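Local coordinates for protein polymerase cofactor VP35 (Reston ebolavirus, PDB 3L2A) that binds RNA, antagonises the host interferon response through its interferon inhibitory domain and probably serves as a cofactor of the viral polymerase, at residues A[47-50]-A[51-55]; A[62-65]-A[66-70]; A[11-14]-A[15-19]; A[30-33]-A[34-38]; A[71-74]-A[75-78]. One frame throughout, in Å; residues are numbered along the deposited sequence.

Contact 1. Residues A[47-50]-A[51-55]. With ACY (acetic acid), chain C.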
loop_
_atom_site.group_PDB
_atom_site.type_symbol
_atom_site.label_atom_id
_atom_site.label_comp_id
_atom_site.label_asym_id
_atom_site.label_seq_id
_atom_site.Cartn_x
_atom_site.Cartn_y
_atom_site.Cartn_z
ATOM N N THR A 47 10.825 -3.180 10.547
ATOM C CA THR A 47 11.009 -4.296 9.611
ATOM C C THR A 47 10.701 -3.855 8.172
ATOM O O THR A 47 11.445 -4.139 7.247
ATOM C CB THR A 47 10.088 -5.446 10.015
ATOM O OG1 THR A 47 10.450 -5.903 11.334
ATOM C CG2 THR A 47 10.219 -6.618 9.062
ATOM N N ILE A 48 9.578 -3.175 8.008
ATOM C CA ILE A 48 9.179 -2.651 6.690
ATOM C C ILE A 48 10.239 -1.672 6.134
ATOM O O ILE A 48 10.638 -1.746 4.984
ATOM C CB ILE A 48 7.812 -1.983 6.829
ATOM C CG1 ILE A 48 6.744 -3.047 7.082
ATOM C CG2 ILE A 48 7.479 -1.148 5.581
ATOM C CD1 ILE A 48 5.384 -2.455 7.594
ATOM N N HIS A 49 10.717 -0.786 6.991
ATOM C CA HIS A 49 11.742 0.182 6.606
ATOM C C HIS A 49 13.012 -0.538 6.163
ATOM O O HIS A 49 13.616 -0.165 5.164
ATOM C CB HIS A 49 11.976 1.150 7.776
ATOM C CG HIS A 49 13.004 2.211 7.503
ATOM N ND1 HIS A 49 13.832 2.702 8.491
ATOM C CD2 HIS A 49 13.312 2.899 6.378
ATOM C CE1 HIS A 49 14.622 3.633 7.981
ATOM N NE2 HIS A 49 14.339 3.761 6.696
ATOM N N ALA A 50 13.383 -1.584 6.900
ATOM C CA ALA A 50 14.603 -2.359 6.599
ATOM C C ALA A 50 14.478 -3.001 5.228
ATOM O O ALA A 50 15.399 -2.994 4.437
ATOM C CB ALA A 50 14.800 -3.444 7.661
ATOM N N GLU A 51 13.315 -3.595 4.975
ATOM C CA GLU A 51 13.090 -4.246 3.674
ATOM C C GLU A 51 13.056 -3.230 2.525
ATOM O O GLU A 51 13.542 -3.499 1.410
ATOM C CB GLU A 51 11.798 -5.047 3.750
ATOM C CG GLU A 51 11.978 -6.283 4.593
ATOM C CD GLU A 51 12.823 -7.339 3.915
ATOM O OE1 GLU A 51 13.210 -7.153 2.738
ATOM O OE2 GLU A 51 13.090 -8.366 4.568
ATOM N N PHE A 52 12.467 -2.073 2.788
ATOM C CA PHE A 52 12.428 -0.994 1.790
ATOM C C PHE A 52 13.860 -0.620 1.427
ATOM O O PHE A 52 14.229 -0.569 0.268
ATOM C CB PHE A 52 11.689 0.220 2.344
ATOM C CG PHE A 52 11.461 1.305 1.327
ATOM C CD1 PHE A 52 10.599 1.076 0.252
ATOM C CD2 PHE A 52 12.090 2.548 1.448
ATOM C CE1 PHE A 52 10.355 2.090 -0.698
ATOM C CE2 PHE A 52 11.860 3.565 0.507
ATOM C CZ PHE A 52 10.977 3.339 -0.559
ATOM N N GLN A 53 14.681 -0.340 2.436
ATOM C CA GLN A 53 16.068 0.033 2.194
ATOM C C GLN A 53 16.855 -1.053 1.466
ATOM O O GLN A 53 17.669 -0.758 0.573
ATOM C CB GLN A 53 16.753 0.273 3.533
ATOM C CG GLN A 53 16.549 1.631 4.134
ATOM C CD GLN A 53 17.739 1.990 5.080
ATOM O OE1 GLN A 53 18.094 1.207 5.929
ATOM N NE2 GLN A 53 18.367 3.150 4.872
ATOM N N ALA A 54 16.664 -2.301 1.881
ATOM C CA ALA A 54 17.404 -3.414 1.297
ATOM C C ALA A 54 17.019 -3.582 -0.162
ATOM O O ALA A 54 17.868 -3.915 -0.976
ATOM C CB ALA A 54 17.165 -4.689 2.063
ATOM N N SER A 55 15.750 -3.336 -0.496
ATOM C CA SER A 55 15.316 -3.493 -1.886
ATOM C C SER A 55 15.880 -2.405 -2.758
ATOM O O SER A 55 16.314 -2.666 -3.891
ATOM C CB SER A 55 13.787 -3.536 -1.977
ATOM O OG SER A 55 13.319 -4.734 -1.380
HETATM C C ACY C . 15.097 4.583 3.619
HETATM O O ACY C . 14.160 3.817 3.909
HETATM O OXT ACY C . 15.746 5.228 4.482
HETATM C CH3 ACY C . 15.410 4.689 2.151
#

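Contact 2. Residues A[62-65]-A[66-70]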
loop_
_atom_site.group_PDB
_atom_site.type_symbol
_atom_site.label_atom_id
_atom_site.label_comp_id
_atom_site.label_asym_id
_atom_site.label_seq_id
_atom_site.Cartn_x
_atom_site.Cartn_y
_atom_site.Cartn_z
ATOM N N PRO A 62 11.489 2.278 -6.280
ATOM C CA PRO A 62 10.724 2.335 -5.034
ATOM C C PRO A 62 9.401 1.603 -5.131
ATOM O O PRO A 62 8.975 0.984 -4.166
ATOM C CB PRO A 62 10.486 3.827 -4.842
ATOM C CG PRO A 62 11.688 4.458 -5.537
ATOM C CD PRO A 62 11.834 3.631 -6.784
ATOM N N GLN A 63 8.796 1.603 -6.322
ATOM C CA GLN A 63 7.557 0.886 -6.541
ATOM C C GLN A 63 7.754 -0.637 -6.408
ATOM O O GLN A 63 6.943 -1.337 -5.761
ATOM C CB GLN A 63 7.019 1.250 -7.926
ATOM C CG GLN A 63 6.636 2.734 -8.068
ATOM C CD GLN A 63 7.729 3.555 -8.713
ATOM O OE1 GLN A 63 8.932 3.313 -8.505
ATOM N NE2 GLN A 63 7.326 4.514 -9.530
ATOM N N CYS A 64 8.840 -1.137 -6.990
ATOM C CA CYS A 64 9.191 -2.530 -6.843
ATOM C C CYS A 64 9.470 -2.859 -5.388
ATOM O O CYS A 64 9.027 -3.907 -4.903
ATOM C CB CYS A 64 10.381 -2.885 -7.731
ATOM S SG CYS A 64 10.841 -4.620 -7.618
ATOM N N ALA A 65 10.177 -1.959 -4.687
ATOM C CA ALA A 65 10.475 -2.154 -3.257
ATOM C C ALA A 65 9.189 -2.337 -2.430
ATOM O O ALA A 65 9.113 -3.196 -1.541
ATOM C CB ALA A 65 11.343 -0.977 -2.730
ATOM N N LEU A 66 8.153 -1.562 -2.766
ATOM C CA LEU A 66 6.873 -1.681 -2.072
ATOM C C LEU A 66 6.201 -3.000 -2.383
ATOM O O LEU A 66 5.631 -3.637 -1.499
ATOM C CB LEU A 66 5.972 -0.521 -2.448
ATOM C CG LEU A 66 6.425 0.862 -1.945
ATOM C CD1 LEU A 66 5.606 1.935 -2.635
ATOM C CD2 LEU A 66 6.275 0.971 -0.407
ATOM N N ILE A 67 6.235 -3.409 -3.646
ATOM C CA ILE A 67 5.716 -4.743 -3.970
ATOM C C ILE A 67 6.446 -5.826 -3.168
ATOM O O ILE A 67 5.830 -6.720 -2.593
ATOM C CB ILE A 67 5.820 -5.025 -5.486
ATOM C CG1 ILE A 67 4.873 -4.100 -6.260
ATOM C CG2 ILE A 67 5.527 -6.513 -5.802
ATOM C CD1 ILE A 67 5.024 -4.203 -7.787
ATOM N N GLN A 68 7.769 -5.715 -3.097
ATOM C CA GLN A 68 8.551 -6.720 -2.397
ATOM C C GLN A 68 8.208 -6.769 -0.913
ATOM O O GLN A 68 8.150 -7.854 -0.327
ATOM C CB GLN A 68 10.043 -6.507 -2.663
ATOM C CG GLN A 68 10.421 -6.697 -4.146
ATOM C CD GLN A 68 10.142 -8.082 -4.718
ATOM O OE1 GLN A 68 9.008 -8.417 -5.075
ATOM N NE2 GLN A 68 11.199 -8.867 -4.890
ATOM N N ILE A 69 7.966 -5.608 -0.308
ATOM C CA ILE A 69 7.505 -5.561 1.094
ATOM C C ILE A 69 6.280 -6.427 1.271
ATOM O O ILE A 69 6.217 -7.245 2.204
ATOM C CB ILE A 69 7.244 -4.115 1.600
ATOM C CG1 ILE A 69 8.579 -3.367 1.777
ATOM C CG2 ILE A 69 6.391 -4.121 2.908
ATOM C CD1 ILE A 69 8.466 -1.806 1.782
ATOM N N THR A 70 5.318 -6.290 0.373
ATOM C CA THR A 70 4.034 -7.028 0.517
ATOM C C THR A 70 4.231 -8.538 0.422
ATOM O O THR A 70 3.485 -9.304 1.032
ATOM C CB THR A 70 2.963 -6.576 -0.473
ATOM O OG1 THR A 70 3.311 -6.947 -1.816
ATOM C CG2 THR A 70 2.746 -5.048 -0.370
#

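Contact 3. Residues A[11-14]-A[15-19]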
loop_
_atom_site.group_PDB
_atom_site.type_symbol
_atom_site.label_atom_id
_atom_site.label_comp_id
_atom_site.label_asym_id
_atom_site.label_seq_id
_atom_site.Cartn_x
_atom_site.Cartn_y
_atom_site.Cartn_z
ATOM N N LYS A 11 4.745 8.382 10.413
ATOM C CA LYS A 11 4.778 9.649 9.676
ATOM C C LYS A 11 6.093 9.757 8.901
ATOM O O LYS A 11 6.095 10.099 7.726
ATOM C CB LYS A 11 4.620 10.825 10.656
ATOM C CG LYS A 11 4.682 12.203 10.016
ATOM C CD LYS A 11 4.708 13.309 11.081
ATOM C CE LYS A 11 4.928 14.665 10.441
ATOM N NZ LYS A 11 3.807 15.025 9.497
ATOM N N ASP A 12 7.208 9.463 9.567
ATOM C CA ASP A 12 8.518 9.583 8.911
ATOM C C ASP A 12 8.740 8.532 7.826
ATOM O O ASP A 12 9.349 8.826 6.775
ATOM C CB ASP A 12 9.652 9.563 9.944
ATOM C CG ASP A 12 9.732 10.854 10.744
ATOM O OD1 ASP A 12 8.959 11.811 10.458
ATOM O OD2 ASP A 12 10.589 10.925 11.650
ATOM N N LEU A 13 8.254 7.308 8.052
ATOM C CA LEU A 13 8.356 6.286 7.000
ATOM C C LEU A 13 7.548 6.640 5.753
ATOM O O LEU A 13 8.028 6.472 4.629
ATOM C CB LEU A 13 7.976 4.900 7.540
ATOM C CG LEU A 13 8.223 3.770 6.557
ATOM C CD1 LEU A 13 9.694 3.651 6.146
ATOM C CD2 LEU A 13 7.731 2.499 7.234
ATOM N N LYS A 14 6.320 7.128 5.949
ATOM C CA LYS A 14 5.492 7.603 4.838
ATOM C C LYS A 14 6.254 8.666 4.043
ATOM O O LYS A 14 6.295 8.631 2.813
ATOM C CB LYS A 14 4.170 8.145 5.357
ATOM C CG LYS A 14 3.275 8.699 4.244
ATOM C CD LYS A 14 2.078 9.411 4.800
ATOM C CE LYS A 14 1.347 10.147 3.697
ATOM N NZ LYS A 14 -0.042 10.487 4.120
ATOM N N GLU A 15 6.885 9.607 4.750
ATOM C CA GLU A 15 7.597 10.700 4.106
ATOM C C GLU A 15 8.764 10.191 3.291
ATOM O O GLU A 15 8.931 10.601 2.139
ATOM C CB GLU A 15 8.053 11.717 5.152
ATOM C CG GLU A 15 6.901 12.506 5.741
ATOM C CD GLU A 15 7.348 13.484 6.841
ATOM O OE1 GLU A 15 8.542 13.449 7.224
ATOM O OE2 GLU A 15 6.500 14.296 7.301
ATOM N N ILE A 16 9.552 9.269 3.849
ATOM C CA ILE A 16 10.646 8.635 3.090
ATOM C C ILE A 16 10.121 7.949 1.814
ATOM O O ILE A 16 10.708 8.066 0.729
ATOM C CB ILE A 16 11.399 7.587 3.956
ATOM C CG1 ILE A 16 12.277 8.306 4.994
ATOM C CG2 ILE A 16 12.251 6.643 3.095
ATOM C CD1 ILE A 16 12.847 7.382 6.059
ATOM N N MET A 17 9.031 7.207 1.957
ATOM C CA MET A 17 8.503 6.454 0.804
ATOM C C MET A 17 7.921 7.410 -0.247
ATOM O O MET A 17 8.103 7.208 -1.465
ATOM C CB MET A 17 7.482 5.411 1.263
ATOM C CG MET A 17 8.135 4.293 2.074
ATOM S SD MET A 17 6.867 3.176 2.675
ATOM C CE MET A 17 7.884 1.768 3.157
ATOM N N TYR A 18 7.215 8.453 0.202
ATOM C CA TYR A 18 6.673 9.465 -0.726
ATOM C C TYR A 18 7.765 10.246 -1.446
ATOM O O TYR A 18 7.585 10.679 -2.589
ATOM C CB TYR A 18 5.760 10.457 0.000
ATOM C CG TYR A 18 4.295 10.105 0.080
ATOM C CD1 TYR A 18 3.869 8.796 0.223
ATOM C CD2 TYR A 18 3.322 11.111 0.049
ATOM C CE1 TYR A 18 2.518 8.478 0.327
ATOM C CE2 TYR A 18 1.962 10.804 0.145
ATOM C CZ TYR A 18 1.569 9.481 0.279
ATOM O OH TYR A 18 0.231 9.167 0.406
ATOM N N ASP A 19 8.908 10.412 -0.791
ATOM C CA ASP A 19 10.022 11.209 -1.317
ATOM C C ASP A 19 10.535 10.665 -2.644
ATOM O O ASP A 19 11.049 11.413 -3.472
ATOM C CB ASP A 19 11.176 11.245 -0.287
ATOM C CG ASP A 19 11.037 12.374 0.728
ATOM O OD1 ASP A 19 10.143 13.239 0.599
ATOM O OD2 ASP A 19 11.841 12.393 1.688
#

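Contact 4. Residues A[30-33]-A[34-38]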
loop_
_atom_site.group_PDB
_atom_site.type_symbol
_atom_site.label_atom_id
_atom_site.label_comp_id
_atom_site.label_asym_id
_atom_site.label_seq_id
_atom_site.Cartn_x
_atom_site.Cartn_y
_atom_site.Cartn_z
ATOM N N GLN A 30 -1.147 5.165 -2.361
ATOM C CA GLN A 30 -2.151 4.485 -1.536
ATOM C C GLN A 30 -1.524 3.280 -0.828
ATOM O O GLN A 30 -1.775 3.042 0.377
ATOM C CB GLN A 30 -3.374 4.063 -2.355
ATOM C CG GLN A 30 -4.476 3.478 -1.496
ATOM C CD GLN A 30 -5.043 4.470 -0.498
ATOM O OE1 GLN A 30 -4.954 4.267 0.723
ATOM N NE2 GLN A 30 -5.609 5.553 -1.004
ATOM N N LEU A 31 -0.678 2.545 -1.558
ATOM C CA LEU A 31 0.033 1.398 -0.958
ATOM C C LEU A 31 0.926 1.789 0.203
ATOM O O LEU A 31 0.951 1.074 1.203
ATOM C CB LEU A 31 0.800 0.608 -2.020
ATOM C CG LEU A 31 1.460 -0.688 -1.526
ATOM C CD1 LEU A 31 0.518 -1.668 -0.800
ATOM C CD2 LEU A 31 2.164 -1.344 -2.681
ATOM N N VAL A 32 1.627 2.926 0.099
ATOM C CA VAL A 32 2.458 3.418 1.217
ATOM C C VAL A 32 1.572 3.628 2.445
ATOM O O VAL A 32 1.919 3.228 3.541
ATOM C CB VAL A 32 3.136 4.722 0.823
ATOM C CG1 VAL A 32 3.695 5.502 2.072
ATOM C CG2 VAL A 32 4.264 4.449 -0.206
ATOM N N GLN A 33 0.408 4.256 2.247
ATOM C CA GLN A 33 -0.495 4.484 3.390
ATOM C C GLN A 33 -0.969 3.181 4.036
ATOM O O GLN A 33 -1.022 3.073 5.274
ATOM C CB GLN A 33 -1.692 5.315 2.949
ATOM C CG GLN A 33 -1.270 6.643 2.403
ATOM C CD GLN A 33 -2.417 7.359 1.726
ATOM O OE1 GLN A 33 -3.508 7.464 2.286
ATOM N NE2 GLN A 33 -2.171 7.868 0.527
ATOM N N VAL A 34 -1.296 2.207 3.197
ATOM C CA VAL A 34 -1.793 0.901 3.641
ATOM C C VAL A 34 -0.690 0.200 4.430
ATOM O O VAL A 34 -0.929 -0.320 5.515
ATOM C CB VAL A 34 -2.251 0.046 2.437
ATOM C CG1 VAL A 34 -2.437 -1.439 2.831
ATOM C CG2 VAL A 34 -3.573 0.627 1.791
ATOM N N ILE A 35 0.521 0.221 3.885
ATOM C CA ILE A 35 1.686 -0.443 4.531
ATOM C C ILE A 35 2.014 0.242 5.833
ATOM O O ILE A 35 2.275 -0.424 6.851
ATOM C CB ILE A 35 2.887 -0.403 3.567
ATOM C CG1 ILE A 35 2.650 -1.429 2.437
ATOM C CG2 ILE A 35 4.227 -0.644 4.293
ATOM C CD1 ILE A 35 3.737 -1.358 1.298
ATOM N N CYS A 36 2.036 1.578 5.830
ATOM C CA CYS A 36 2.379 2.276 7.069
ATOM C C CYS A 36 1.334 2.089 8.176
ATOM O O CYS A 36 1.694 2.000 9.347
ATOM C CB CYS A 36 2.658 3.763 6.843
ATOM S SG CYS A 36 4.153 4.027 5.941
ATOM N N LYS A 37 0.056 2.077 7.819
ATOM C CA LYS A 37 -0.991 1.791 8.817
ATOM C C LYS A 37 -0.837 0.377 9.401
ATOM O O LYS A 37 -0.866 0.184 10.628
ATOM C CB LYS A 37 -2.384 1.959 8.189
ATOM C CG LYS A 37 -3.473 1.733 9.215
ATOM C CD LYS A 37 -4.829 2.242 8.752
ATOM C CE LYS A 37 -5.744 2.433 9.964
ATOM N NZ LYS A 37 -5.714 1.267 10.879
ATOM N N ILE A 38 -0.650 -0.615 8.531
ATOM C CA ILE A 38 -0.526 -1.994 9.004
ATOM C C ILE A 38 0.768 -2.111 9.845
ATOM O O ILE A 38 0.794 -2.719 10.917
ATOM C CB ILE A 38 -0.565 -2.982 7.815
ATOM C CG1 ILE A 38 -2.008 -3.090 7.304
ATOM C CG2 ILE A 38 -0.028 -4.343 8.249
ATOM C CD1 ILE A 38 -2.100 -3.615 5.873
#

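Contact 5. Residues A[71-74]-A[75-78]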
loop_
_atom_site.group_PDB
_atom_site.type_symbol
_atom_site.label_atom_id
_atom_site.label_comp_id
_atom_site.label_asym_id
_atom_site.label_seq_id
_atom_site.Cartn_x
_atom_site.Cartn_y
_atom_site.Cartn_z
ATOM N N LYS A 71 5.274 -8.934 -0.299
ATOM C CA LYS A 71 5.616 -10.345 -0.511
ATOM C C LYS A 71 6.540 -10.936 0.565
ATOM O O LYS A 71 6.484 -12.141 0.856
ATOM C CB LYS A 71 6.278 -10.484 -1.888
ATOM C CG LYS A 71 5.285 -10.266 -3.041
ATOM C CD LYS A 71 5.984 -9.954 -4.363
ATOM C CE LYS A 71 6.870 -11.081 -4.857
ATOM N NZ LYS A 71 7.693 -10.609 -6.036
ATOM N N ARG A 72 7.402 -10.111 1.140
ATOM C CA ARG A 72 8.414 -10.640 2.050
ATOM C C ARG A 72 7.927 -10.650 3.494
ATOM O O ARG A 72 8.190 -11.599 4.230
ATOM C CB ARG A 72 9.726 -9.866 1.919
ATOM C CG ARG A 72 10.361 -10.001 0.547
ATOM C CD ARG A 72 11.703 -9.299 0.457
ATOM N NE ARG A 72 12.207 -9.343 -0.914
ATOM C CZ ARG A 72 13.053 -8.467 -1.444
ATOM N NH1 ARG A 72 13.526 -7.454 -0.730
ATOM N NH2 ARG A 72 13.434 -8.618 -2.702
ATOM N N VAL A 73 7.202 -9.602 3.879
ATOM C CA VAL A 73 6.882 -9.366 5.277
ATOM C C VAL A 73 5.572 -10.077 5.616
ATOM O O VAL A 73 4.533 -9.722 5.051
ATOM C CB VAL A 73 6.814 -7.846 5.579
ATOM C CG1 VAL A 73 6.563 -7.609 7.053
ATOM C CG2 VAL A 73 8.121 -7.134 5.145
ATOM N N PRO A 74 5.612 -11.091 6.511
ATOM C CA PRO A 74 4.458 -11.954 6.763
ATOM C C PRO A 74 3.134 -11.300 7.065
ATOM O O PRO A 74 2.084 -11.883 6.733
ATOM C CB PRO A 74 4.892 -12.759 7.998
ATOM C CG PRO A 74 6.311 -12.911 7.847
ATOM C CD PRO A 74 6.798 -11.570 7.264
ATOM N N ILE A 75 3.156 -10.140 7.721
ATOM C CA ILE A 75 1.903 -9.464 8.110
ATOM C C ILE A 75 0.981 -9.207 6.921
ATOM O O ILE A 75 -0.227 -9.198 7.086
ATOM C CB ILE A 75 2.153 -8.125 8.890
ATOM C CG1 ILE A 75 0.888 -7.652 9.619
ATOM C CG2 ILE A 75 2.742 -7.011 7.994
ATOM C CD1 ILE A 75 0.479 -8.563 10.754
ATOM N N PHE A 76 1.555 -9.045 5.732
ATOM C CA PHE A 76 0.774 -8.720 4.536
ATOM C C PHE A 76 0.085 -9.918 3.935
ATOM O O PHE A 76 -0.735 -9.777 3.042
ATOM C CB PHE A 76 1.613 -7.922 3.523
ATOM C CG PHE A 76 2.047 -6.612 4.068
ATOM C CD1 PHE A 76 1.112 -5.601 4.271
ATOM C CD2 PHE A 76 3.382 -6.395 4.437
ATOM C CE1 PHE A 76 1.487 -4.377 4.803
ATOM C CE2 PHE A 76 3.760 -5.172 4.978
ATOM C CZ PHE A 76 2.829 -4.173 5.161
ATOM N N GLN A 77 0.391 -11.086 4.489
ATOM C CA GLN A 77 -0.374 -12.293 4.239
ATOM C C GLN A 77 -1.411 -12.517 5.351
ATOM O O GLN A 77 -2.440 -13.143 5.114
ATOM C CB GLN A 77 0.573 -13.493 4.099
ATOM C CG GLN A 77 1.272 -13.514 2.754
ATOM C CD GLN A 77 2.611 -14.200 2.808
ATOM O OE1 GLN A 77 3.492 -13.809 3.586
ATOM N NE2 GLN A 77 2.786 -15.228 1.978
ATOM N N ASP A 78 -1.129 -11.987 6.546
ATOM C CA ASP A 78 -1.942 -12.187 7.752
ATOM C C ASP A 78 -3.179 -11.262 7.746
ATOM O O ASP A 78 -4.166 -11.542 8.422
ATOM C CB ASP A 78 -1.147 -11.869 9.051
ATOM C CG ASP A 78 0.104 -12.778 9.304
ATOM O OD1 ASP A 78 0.236 -13.887 8.723
ATOM O OD2 ASP A 78 0.959 -12.358 10.147
#

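Contact 1. Residues A[47-50]-A[51-55]
H49 and Q53, one turn apart on helix 45-57, bring imidazole and amide chain together beside a bound acetate, probably a component of the crystallisation liquor. CG of H49 stands anti to the backbone N (chi1 -179°), which carries the ring along the helix until its NE2 lies 4.0 Å from CG of Q53. From NE2 a nearly straight hydrogen bond of 3.0 Å runs to OXT of the acetate (166° at the hydrogen), but the other acetate oxygen crowds CD2 of the ring, so the exact pose is doubtful.

The compact side of the turn is largely apolar. I48 and H49 lean on L13 of helix 10-19, and F52 is buried against A65 and I69 of helix 62-72. Under these side chains the backbone is regular: N of F52 bonds to O of I48 at 2.9 Å, and N of Q53 to O of H49 at 2.9 Å. T47, A50 and A54, with Q53, lie on the exposed side. Between the two is E51, bent at chi2 (-72°), its CG 3.5 Å from O of T47 and its OE1 in a long, weak ion pair with R72. The carbonyl O of E51 accepts from both N and OG of S55, which approach from opposite faces of its plane; the OG bond measures 3.1 Å. This double grip implies that S55 ties its hydroxyl back to its own helix.

Contact 2. Residues A[62-65]-A[66-70]
P62-A65 and L66-T70 are successive turns of helix 62-72, joined by four backbone bonds with i to i+4 spacing. N of Q68 makes the shortest, 2.8 Å to O of C64, while N of L66 reaches O of P62 at 3.0 Å with a more bent angle of 149° at the hydrogen. P62 is the first residue of the helix, and S61 just ahead of it receives the N-H of C64 on its OG.

Side chains of the second turn fold back over carbonyls of the first. CG of L66 rests 3.4 Å from O of P62, and in I69 the CG1 branch, anti to the carbonyl carbon (chi1 -71°), is laid 3.4 Å from O of A65. On the same flank, the small CB of A65 leaves helix 45-57 to pack closely through F52 and S55. Helix 62-72 packs against the other three long helices of the helical part of the VP35 interferon inhibitory domain: L66 enters between L31, V32 and I35 of helix 27-41 and M17 of helix 10-19, while I69 touches both F52 and M17.

The more accessible flank carries C64 and Q68. SG of C64, anti to its own N, points along the helix and stops 4.1 Å from CG of Q68, whose OE1 is hydrogen-bonded by NZ of K71. T70, by contrast, is buried; its OG1 gives a short hydrogen bond of 2.6 Å to O of I67, meeting a lone pair in the carbonyl plane.

Contact 3. Residues A[11-14]-A[15-19]
An intrahelical contact one turn long, K11-K14 with E15-D19 belongs to helix 10-19, the first helix of the domain, and has a buried hydrophobic side and a charged outer one. K14 and Y18 form its aromatic part. CG of the lysine is anti to the backbone N (chi1 178°) and the chain is extended beyond it, which lays CE over one face of the Y18 ring in a CH-pi contact, 3.9 Å from the centroid and displaced toward the rim at the hydroxyl-bearing end; CZ of Y18 is its nearest ring atom, at 3.5 Å. Another partner of this ring is H29, edge-to-face, and the Y18 hydroxyl has a weak hydrogen bond with Q33 of helix 27-41.

On the buried side the terminal CE of M17 sits at the branch point of L13, 4.0 Å from its CG and about equally far from both methyls. Together they fill the space toward V32 and C36 of helix 27-41 and I48 of helix 45-57.

Toward solvent, K11 bends at its last torsion (chi4 62°), and its NZ makes a loose salt bridge of 3.6 Å with OE2 of E15, to which CE of K11 is just as close. The other oxygen of that carboxylate, OE1, lies 3.6 Å from OD1 of D12, the two carboxylate planes 30° apart. K11 probably offsets part of the repulsion between the two acids.

Contact 4. Residues A[30-33]-A[34-38]
N of C36 bonds to O of V32 at 2.8 Å, and N of I35 to O of L31 at the same distance, both with an angle of 163° at the hydrogen; these are the two shortest of four bonds that tie V34-I38 to the preceding turn, Q30-Q33, of helix 27-41. Alongside them, L31 and I35 provide the main apolar contact. L31 runs its chain forward, CG anti to the backbone N (chi1 -174°), and I35 sends its CG1 branch backward, so that CD1 of I35 ends 3.7 Å from CG of L31 and nearly as close to its CD1. V32 and C36 meet less tightly, CG1 to SG at 4.2 Å.

These side chains are buried between the helices. L66 of helix 62-72 touches L31, V32 and I35, whereas V34, on another side, reaches V114 of strand 113-118 and so joins helix to sheet. CG2 of V34 lies 3.3 Å from O of Q30 and 4.0 Å from OE1 of that residue, whose chain bends at chi2 and crosses the valine at about a right angle.

The polar ends find partners elsewhere: OE1 of Q30 hydrogen-bonds a glycerol, probably from the crystallisation liquor, and NZ of K37 forms a salt bridge with D41. The turn probably owes most of its stability to hydrophobic burial, with the charge of K37 kept outside and the amides at the partly exposed edge.

Contact 5. Residues A[71-74]-A[75-78]
V73 sets its CB beside CD2 and CE2 of F76, 3.9 Å from CD2 and slightly farther from CE2, while its CG1 meets CG2 of I75 at 4.0 Å. The same I75 methyl lies over a face of the phenylalanine ring, 3.6 Å above its plane and toward the rim. In I75 the CG1 branch is anti to the backbone N (chi1 -164°), which leaves CG2 in the crowded position between N and carbonyl carbon, directed at both neighbours. The F76 ring is buried farther in, among I35 and I38 of helix 27-41 and I48 of helix 45-57.

Polar contacts are made by two carbonyls. O of V73 accepts from N of F76 at 3.1 Å, in a bond that is fairly straight at the hydrogen (165°). O of P74 takes N of Q77 at 2.9 Å from well above the carbonyl plane, and N of D78 more weakly at 3.2 Å.

R72 closes helix 62-72, V73 departs from helical backbone angles, and P74 leads into 75-78. Bonds from F76 to V73 and from Q77 to P74 have i to i+3 spacing, that of a 3-10 turn, with the weak bond from D78 to P74 spaced i to i+4. The arrangement is a short helix-to-helix connection in which a break at V73-P74 redirects the chain, with V73, I75 and F76 fastening the bend to the helical bundle.

In the fold
Along the chain the order is contact 3, contact 4, contact 1, contact 2, contact 5, on helices 10-19, 27-41, 45-57 and 62-72 and, for contact 5, the passage from 62-72 into 75-78. Contacts 1, 2 and 4 each touch all the others; the closest centres are those of 1 and 2, about 9 Å apart. Contact 4 lies nearest the middle of the chain, on the helix of the bundle that faces the mixed sheet. Contacts 3 and 5 do not meet, their centres being about 20 Å apart. Side chains of the five contacts pack into one another, so the helical part of the interferon inhibitory domain probably behaves as one hydrophobic unit.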